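Local coordinates for glycoside Hydrolase (Bacteroides uniformis, PDB 5TA0), which probably hydrolyses agarose-derived oligosaccharides as a family 86 glycoside hydrolase, and binds neoagarooctaose in this crystal, at residues 289-294 with 596-601. Numbering follows the deposited sequence. Where two conformers were deposited one is given.
With EDO (1,2-ethanediol), chain U.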
ATOM      1  N   ASP A 289       5.211 -19.539  11.990  1.00 17.23           N
ATOM      2  CA  ASP A 289       5.924 -20.653  12.646  1.00 19.43           C
ATOM      3  C   ASP A 289       7.223 -20.150  13.300  1.00 19.39           C
ATOM      4  O   ASP A 289       8.298 -20.758  13.131  1.00 20.18           O
ATOM      5  CB  ASP A 289       6.221 -21.788  11.654  1.00 22.28           C
ATOM      6  CG  ASP A 289       4.972 -22.367  11.024  1.00 25.14           C
ATOM      7  OD1 ASP A 289       3.999 -22.668  11.756  1.00 28.26           O
ATOM      8  OD2 ASP A 289       4.977 -22.544   9.788  1.00 30.26           O
ATOM      9  N   GLY A 290       7.131 -19.020  14.001  1.00 18.42           N
ATOM     10  CA  GLY A 290       8.252 -18.418  14.703  1.00 18.47           C
ATOM     11  C   GLY A 290       9.250 -17.640  13.852  1.00 18.37           C
ATOM     12  O   GLY A 290      10.217 -17.099  14.394  1.00 20.67           O
ATOM     13  N   LYS A 291       8.996 -17.549  12.549  1.00 18.00           N
ATOM     14  CA  LYS A 291       9.877 -16.845  11.623  1.00 17.31           C
ATOM     15  C   LYS A 291       9.355 -15.441  11.315  1.00 15.47           C
ATOM     16  O   LYS A 291       8.127 -15.192  11.340  1.00 14.64           O
ATOM     17  CB  LYS A 291      10.014 -17.614  10.320  1.00 19.28           C
ATOM     18  CG  LYS A 291      10.465 -19.064  10.482  1.00 22.04           C
ATOM     19  CD  LYS A 291      11.929 -19.159  10.841  1.00 25.25           C
ATOM     20  CE  LYS A 291      12.380 -20.616  10.967  1.00 27.63           C
ATOM     21  NZ  LYS A 291      13.583 -20.706  11.835  1.00 29.72           N
ATOM     22  N   GLN A 292      10.294 -14.517  11.094  0.50 14.27           N
ATOM     23  CA  GLN A 292      10.005 -13.097  10.811  0.50 13.60           C
ATOM     24  C   GLN A 292      10.439 -12.740   9.397  0.50 13.03           C
ATOM     25  O   GLN A 292      11.632 -12.556   9.138  0.50 12.87           O
ATOM     26  CB  GLN A 292      10.738 -12.183  11.800  0.50 13.91           C
ATOM     27  CG  GLN A 292       9.970 -11.834  13.071  0.50 14.36           C
ATOM     28  CD  GLN A 292      10.752 -10.971  14.050  0.50 13.92           C
ATOM     29  OE1 GLN A 292      10.584  -9.741  14.116  0.50 12.21           O
ATOM     30  NE2 GLN A 292      11.613 -11.611  14.831  0.50 15.11           N
ATOM     31  N   MET A 293       9.471 -12.650   8.483  0.50 12.30           N
ATOM     32  CA  MET A 293       9.747 -12.401   7.069  0.50 12.37           C
ATOM     33  C   MET A 293       9.047 -11.116   6.650  0.50 11.38           C
ATOM     34  O   MET A 293       7.822 -11.077   6.458  0.50 11.32           O
ATOM     35  CB  MET A 293       9.295 -13.573   6.207  0.50 13.53           C
ATOM     36  CG  MET A 293      10.103 -14.828   6.488  0.50 15.03           C
ATOM     37  SD  MET A 293       9.394 -16.309   5.769  0.50 17.70           S
ATOM     38  CE  MET A 293       8.095 -16.558   6.959  0.50 17.13           C
ATOM     39  N   TYR A 294       9.835 -10.054   6.551  1.00 10.40           N
ATOM     40  CA  TYR A 294       9.310  -8.702   6.339  1.00  9.65           C
ATOM     41  C   TYR A 294       9.379  -8.240   4.904  1.00  9.32           C
ATOM     42  O   TYR A 294      10.307  -8.582   4.158  1.00 10.84           O
ATOM     43  CB  TYR A 294      10.063  -7.713   7.223  1.00  9.65           C
ATOM     44  CG  TYR A 294       9.705  -7.917   8.682  1.00  9.62           C
ATOM     45  CD1 TYR A 294       8.418  -7.667   9.138  1.00  9.59           C
ATOM     46  CD2 TYR A 294      10.618  -8.424   9.598  1.00 10.99           C
ATOM     47  CE1 TYR A 294       8.059  -7.890  10.443  1.00 10.05           C
ATOM     48  CE2 TYR A 294      10.256  -8.637  10.908  1.00 10.86           C
ATOM     49  CZ  TYR A 294       8.991  -8.374  11.337  1.00 10.42           C
ATOM     50  OH  TYR A 294       8.609  -8.578  12.635  1.00 11.28           O
ATOM     51  N   GLN A 596      16.975 -10.035   6.360  1.00 11.86           N
ATOM     52  CA  GLN A 596      16.137 -11.024   5.699  1.00 11.55           C
ATOM     53  C   GLN A 596      16.564 -12.457   6.067  1.00 12.02           C
ATOM     54  O   GLN A 596      16.440 -13.366   5.244  1.00 12.40           O
ATOM     55  CB  GLN A 596      16.091 -10.809   4.176  1.00 11.46           C
ATOM     56  CG  GLN A 596      15.653  -9.402   3.820  1.00 10.92           C
ATOM     57  CD  GLN A 596      15.364  -9.205   2.348  1.00 10.15           C
ATOM     58  OE1 GLN A 596      15.245 -10.158   1.582  1.00  9.89           O
ATOM     59  NE2 GLN A 596      15.221  -7.930   1.945  1.00 10.29           N
ATOM     60  N   LYS A 597      17.027 -12.630   7.313  1.00 13.70           N
ATOM     61  CA  LYS A 597      17.578 -13.933   7.772  1.00 15.18           C
ATOM     62  C   LYS A 597      16.625 -15.119   7.540  1.00 14.64           C
ATOM     63  O   LYS A 597      17.029 -16.165   7.025  1.00 15.57           O
ATOM     64  CB  LYS A 597      17.921 -13.855   9.265  1.00 16.66           C
ATOM     65  CG  LYS A 597      18.553 -15.097   9.875  1.00 18.63           C
ATOM     66  CD  LYS A 597      18.777 -14.884  11.369  1.00 19.73           C
ATOM     67  N   ASP A 598      15.348 -14.954   7.908  1.00 14.69           N
ATOM     68  CA  ASP A 598      14.371 -16.043   7.800  1.00 15.23           C
ATOM     69  C   ASP A 598      13.739 -16.188   6.418  1.00 14.46           C
ATOM     70  O   ASP A 598      13.076 -17.179   6.128  1.00 15.39           O
ATOM     71  CB  ASP A 598      13.239 -15.893   8.834  1.00 15.53           C
ATOM     72  CG  ASP A 598      13.714 -15.992  10.276  1.00 16.88           C
ATOM     73  OD1 ASP A 598      14.809 -16.563  10.522  1.00 18.93           O
ATOM     74  OD2 ASP A 598      13.013 -15.493  11.175  1.00 15.65           O
ATOM     75  N   ARG A 599      13.945 -15.203   5.540  1.00 13.35           N
ATOM     76  CA  ARG A 599      13.562 -15.366   4.151  1.00 13.56           C
ATOM     77  C   ARG A 599      14.522 -16.332   3.473  1.00 13.92           C
ATOM     78  O   ARG A 599      15.686 -16.441   3.858  1.00 14.52           O
ATOM     79  CB  ARG A 599      13.538 -14.023   3.425  1.00 13.41           C
ATOM     80  CG  ARG A 599      12.426 -13.071   3.915  1.00 13.63           C
ATOM     81  CD  ARG A 599      12.449 -11.676   3.300  1.00 13.80           C
ATOM     82  NE  ARG A 599      13.037 -11.756   1.994  1.00 14.34           N
ATOM     83  CZ  ARG A 599      12.458 -12.226   0.894  1.00 13.27           C
ATOM     84  NH1 ARG A 599      11.192 -12.598   0.847  1.00 13.85           N
ATOM     85  NH2 ARG A 599      13.198 -12.354  -0.157  1.00 13.31           N
ATOM     86  N   ALA A 600      14.023 -17.009   2.459  1.00 14.06           N
ATOM     87  CA  ALA A 600      14.804 -18.028   1.765  1.00 14.89           C
ATOM     88  C   ALA A 600      15.986 -17.453   0.998  1.00 14.63           C
ATOM     89  O   ALA A 600      16.949 -18.165   0.718  1.00 15.78           O
ATOM     90  CB  ALA A 600      13.916 -18.849   0.832  1.00 14.96           C
ATOM     91  N   SER A 601      15.908 -16.178   0.612  1.00 13.86           N
ATOM     92  CA  SER A 601      16.985 -15.468  -0.063  1.00 13.68           C
ATOM     93  C   SER A 601      16.778 -13.992   0.227  1.00 13.08           C
ATOM     94  O   SER A 601      15.723 -13.604   0.779  1.00 12.85           O
ATOM     95  CB  SER A 601      16.933 -15.700  -1.571  1.00 14.12           C
ATOM     96  OG  SER A 601      15.767 -15.090  -2.140  1.00 15.50           O
TER
HETATM   97  C1  EDO U 718       8.664 -11.017   3.031  1.00 23.73           C
HETATM   98  O1  EDO U 718       9.017 -10.708   1.702  1.00 19.95           O
HETATM   99  C2  EDO U 718       7.596 -12.077   3.041  1.00 25.54           C
HETATM  100  O2  EDO U 718       6.575 -11.571   3.863  1.00 27.56           O
HETATM  101  O   HOH W   1      13.184 -16.489  13.777  1.00 32.61           O
HETATM  102  O   HOH W   2      15.895 -19.029   9.948  1.00 38.20           O
HETATM  103  O   HOH W   3      14.320 -12.870   9.662  1.00 20.97           O
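A type I beta turn from Gln596 to Arg599, in the C-terminal beta domain, docks on the short strand 291-293 beside the barrel and shows how one aspartate can join two domains. Asp598 reaches across, and its OD2 accepts the backbone N of Gln292 at 2.9 Å. The bond is almost straight, 175° at the hydrogen, and uses the anti lone pair. Waters extend this grip: one gives hydrogen bonds to OD2 of Asp598 and to O of Gly290, another bridges O of Gln292 and the backbone N of Asp598. The chain of Lys291 bends at chi2 and crosses the side chain of Asp598 at about a right angle, CD lying 3.7 Å from CG of Asp598. Its NZ stays 4.5 Å from OD1 of Asp598, too far for a salt bridge.

Beside this polar pair, in one of its two conformers, CG of Met293 packs 3.9 Å from CG of Arg599. A bend at chi3 (28°) turns the arginine head away from that aliphatic contact; NE donates to OE1 of Gln596, 2.8 Å away, from above the amide's carbonyl plane, and NH2 forms a salt bridge with Glu253. An ethanediol, probably from the crystallisation liquor, lies against both sides, its O2 donating to O of Met293. Replacing Arg599 by an alanine would probably leave Glu253 without this cationic partner and open a gap beside Met293. Since Asp598 meets the strand through a backbone N-H and waters, its negative charge is probably stabilised by dipoles and only loosely by Lys291, whereas the charge of Arg599 is paired directly with Glu253.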